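Catabolite control protein A (Lactococcus lactis, PDB 2O20) probably acts as a global transcriptional regulator of carbon catabolite repression and activation, binding DNA as a member of the LacI family. Local coordinates at residues P285-N291 with E324-S330. The protein carries 1 engineered substitution. Coordinates in Å, arbitrary orientation, origin at the centre of the assembly. Residues are numbered along the deposited sequence.
Sequences PTLTSVN and EIFSRRS
The segments run antiparallel and extended, except at Arg-329 and Ser-330, where the backbone turns; the peptide bond before Pro-285 is cis. Short strands 289-291 and 324-326 approach to 4.5 Å with 139° between their directions. Ser-289/Phe-326 and Asn-291/Glu-324 are hydrogen-bonded pairs flanking the non-hydrogen-bonded pair Val-290/Ile-325, whose CA atoms lie 4.3 Å apart. Phe-326 N gives to Ser-289 O (2.9 Å), Ser-289 N to Phe-326 O (3.2 Å) and Asn-291 N to Glu-324 O (2.8 Å); Glu-324 N to Asn-291 O is weak at 3.3 Å.

Further along, side-chain hydroxyls accept three backbone NH groups: Thr-288 OG1 (chi1 m) takes Arg-328 N at 2.8 Å, Thr-286 OG1 (chi1 p) Arg-329 N at 2.9 Å, and Ser-330 OG Thr-288 N at 2.9 Å. Thr-288 OG1 also bonds Thr-331, and Ser-330 OG reaches Ile-271 O.

Arg-328 sends NH1 to Leu-287 O (3.0 Å) and to Asn-276. Ser-289, Asn-291, Glu-324 and Phe-326 share one sheet face; there Asn-291 CB sits 3.8 Å from the Phe-326 ring centroid in a CH-pi contact, its ND2 hydrogen-bonds Glu-324 OE1 (3.3 Å), its OD1 accepts from Asn-276 ND2, and a water bridges Asn-291 and Glu-324. Val-290 and Ile-325 point to the other face, against helix 164-177.

These strands carry two of the three interdomain crossovers, on the C-terminal subdomain side of the hinge in the periplasmic-binding-protein-like LacI-family core.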
loop_
_atom_site.group_PDB
_atom_site.type_symbol
_atom_site.label_atom_id
_atom_site.label_comp_id
_atom_site.label_asym_id
_atom_site.label_seq_id
_atom_site.Cartn_x
_atom_site.Cartn_y
_atom_site.Cartn_z
ATOM N N PRO D 285 -17.552 4.420 -4.670
ATOM C CA PRO D 285 -18.312 3.438 -3.863
ATOM C C PRO D 285 -17.500 2.245 -3.364
ATOM O O PRO D 285 -16.433 1.925 -3.909
ATOM C CB PRO D 285 -19.408 2.935 -4.835
ATOM C CG PRO D 285 -19.053 3.373 -6.099
ATOM C CD PRO D 285 -18.192 4.615 -5.974
ATOM N N THR D 286 -18.021 1.601 -2.333
ATOM C CA THR D 286 -17.388 0.420 -1.773
ATOM C C THR D 286 -17.373 -0.746 -2.762
ATOM O O THR D 286 -18.290 -0.922 -3.578
ATOM C CB THR D 286 -18.013 -0.010 -0.417
ATOM O OG1 THR D 286 -19.381 -0.375 -0.600
ATOM C CG2 THR D 286 -17.897 1.077 0.597
ATOM N N LEU D 287 -16.266 -1.464 -2.737
ATOM C CA LEU D 287 -15.932 -2.438 -3.762
ATOM C C LEU D 287 -16.186 -3.895 -3.336
ATOM O O LEU D 287 -15.519 -4.434 -2.441
ATOM C CB LEU D 287 -14.457 -2.259 -4.168
ATOM C CG LEU D 287 -14.072 -2.422 -5.645
ATOM C CD1 LEU D 287 -12.545 -2.353 -5.804
ATOM C CD2 LEU D 287 -14.608 -3.693 -6.286
ATOM N N THR D 288 -17.128 -4.551 -3.999
ATOM C CA THR D 288 -17.346 -5.987 -3.801
ATOM C C THR D 288 -16.103 -6.802 -4.212
ATOM O O THR D 288 -15.492 -6.543 -5.242
ATOM C CB THR D 288 -18.603 -6.469 -4.591
ATOM O OG1 THR D 288 -19.762 -5.828 -4.068
ATOM C CG2 THR D 288 -18.811 -7.977 -4.487
ATOM N N SER D 289 -15.730 -7.790 -3.407
ATOM C CA SER D 289 -14.484 -8.533 -3.678
ATOM C C SER D 289 -14.502 -9.954 -3.097
ATOM O O SER D 289 -15.045 -10.181 -2.026
ATOM C CB SER D 289 -13.272 -7.767 -3.089
ATOM O OG SER D 289 -12.048 -8.196 -3.634
ATOM N N VAL D 290 -13.863 -10.882 -3.802
ATOM C CA VAL D 290 -13.323 -12.083 -3.170
ATOM C C VAL D 290 -12.337 -11.631 -2.072
ATOM O O VAL D 290 -11.446 -10.791 -2.317
ATOM C CB VAL D 290 -12.588 -12.986 -4.213
ATOM C CG1 VAL D 290 -11.776 -14.108 -3.549
ATOM C CG2 VAL D 290 -13.580 -13.530 -5.238
ATOM N N ASN D 291 -12.524 -12.149 -0.855
ATOM C CA ASN D 291 -11.579 -11.950 0.244
ATOM C C ASN D 291 -10.585 -13.126 0.314
ATOM O O ASN D 291 -10.979 -14.267 0.631
ATOM C CB ASN D 291 -12.323 -11.806 1.578
ATOM C CG ASN D 291 -11.397 -11.404 2.736
ATOM O OD1 ASN D 291 -10.817 -10.322 2.745
ATOM N ND2 ASN D 291 -11.268 -12.281 3.717
ATOM N N GLU D 324 -13.780 -16.070 0.917
ATOM C CA GLU D 324 -15.195 -15.671 0.985
ATOM C C GLU D 324 -15.415 -14.585 -0.069
ATOM O O GLU D 324 -14.451 -14.116 -0.666
ATOM C CB GLU D 324 -15.517 -15.057 2.354
ATOM C CG GLU D 324 -15.166 -15.896 3.547
ATOM C CD GLU D 324 -14.448 -15.073 4.600
ATOM O OE1 GLU D 324 -13.235 -14.783 4.392
ATOM O OE2 GLU D 324 -15.094 -14.708 5.623
ATOM N N ILE D 325 -16.680 -14.196 -0.285
ATOM C CA ILE D 325 -17.021 -12.995 -1.083
ATOM C C ILE D 325 -17.685 -12.017 -0.138
ATOM O O ILE D 325 -18.611 -12.378 0.604
ATOM C CB ILE D 325 -17.927 -13.329 -2.274
ATOM C CG1 ILE D 325 -17.148 -14.181 -3.287
ATOM C CG2 ILE D 325 -18.492 -12.055 -2.933
ATOM C CD1 ILE D 325 -17.849 -14.473 -4.569
ATOM N N PHE D 326 -17.160 -10.793 -0.106
ATOM C CA PHE D 326 -17.768 -9.704 0.641
ATOM C C PHE D 326 -18.567 -8.793 -0.282
ATOM O O PHE D 326 -17.982 -8.122 -1.141
ATOM C CB PHE D 326 -16.684 -8.876 1.340
ATOM C CG PHE D 326 -15.935 -9.617 2.429
ATOM C CD1 PHE D 326 -16.473 -10.747 3.054
ATOM C CD2 PHE D 326 -14.725 -9.139 2.870
ATOM C CE1 PHE D 326 -15.760 -11.409 4.044
ATOM C CE2 PHE D 326 -14.018 -9.784 3.880
ATOM C CZ PHE D 326 -14.542 -10.915 4.466
ATOM N N SER D 327 -19.885 -8.745 -0.084
ATOM C CA SER D 327 -20.770 -7.956 -0.957
ATOM C C SER D 327 -20.829 -6.522 -0.479
ATOM O O SER D 327 -21.143 -6.269 0.687
ATOM C CB SER D 327 -22.178 -8.564 -1.000
ATOM O OG SER D 327 -22.146 -9.813 -1.660
ATOM N N ARG D 328 -20.518 -5.584 -1.375
ATOM C CA ARG D 328 -20.490 -4.165 -1.033
ATOM C C ARG D 328 -21.296 -3.393 -2.106
ATOM O O ARG D 328 -22.225 -3.951 -2.702
ATOM C CB ARG D 328 -19.038 -3.688 -0.831
ATOM C CG ARG D 328 -18.301 -4.388 0.333
ATOM C CD ARG D 328 -16.944 -3.754 0.617
ATOM N NE ARG D 328 -16.189 -4.485 1.627
ATOM C CZ ARG D 328 -14.972 -4.996 1.452
ATOM N NH1 ARG D 328 -14.336 -4.887 0.282
ATOM N NH2 ARG D 328 -14.403 -5.644 2.457
ATOM N N ARG D 329 -20.989 -2.122 -2.345
ATOM C CA ARG D 329 -21.867 -1.301 -3.180
ATOM C C ARG D 329 -21.484 -1.244 -4.677
ATOM O O ARG D 329 -22.110 -0.498 -5.427
ATOM C CB ARG D 329 -22.006 0.092 -2.567
ATOM C CG ARG D 329 -22.623 -0.008 -1.150
ATOM C CD ARG D 329 -23.167 1.286 -0.624
ATOM N NE ARG D 329 -23.819 1.147 0.688
ATOM C CZ ARG D 329 -23.199 1.052 1.873
ATOM N NH1 ARG D 329 -21.865 1.039 1.987
ATOM N NH2 ARG D 329 -23.933 0.960 2.976
ATOM N N SER D 330 -20.544 -2.072 -5.134
ATOM C CA SER D 330 -20.283 -2.181 -6.582
ATOM C C SER D 330 -21.017 -3.320 -7.274
ATOM O O SER D 330 -20.826 -3.518 -8.484
ATOM C CB SER D 330 -18.780 -2.247 -6.907
ATOM O OG SER D 330 -18.189 -3.441 -6.402
HETATM O O HOH W 1 -10.924 -15.362 3.680
#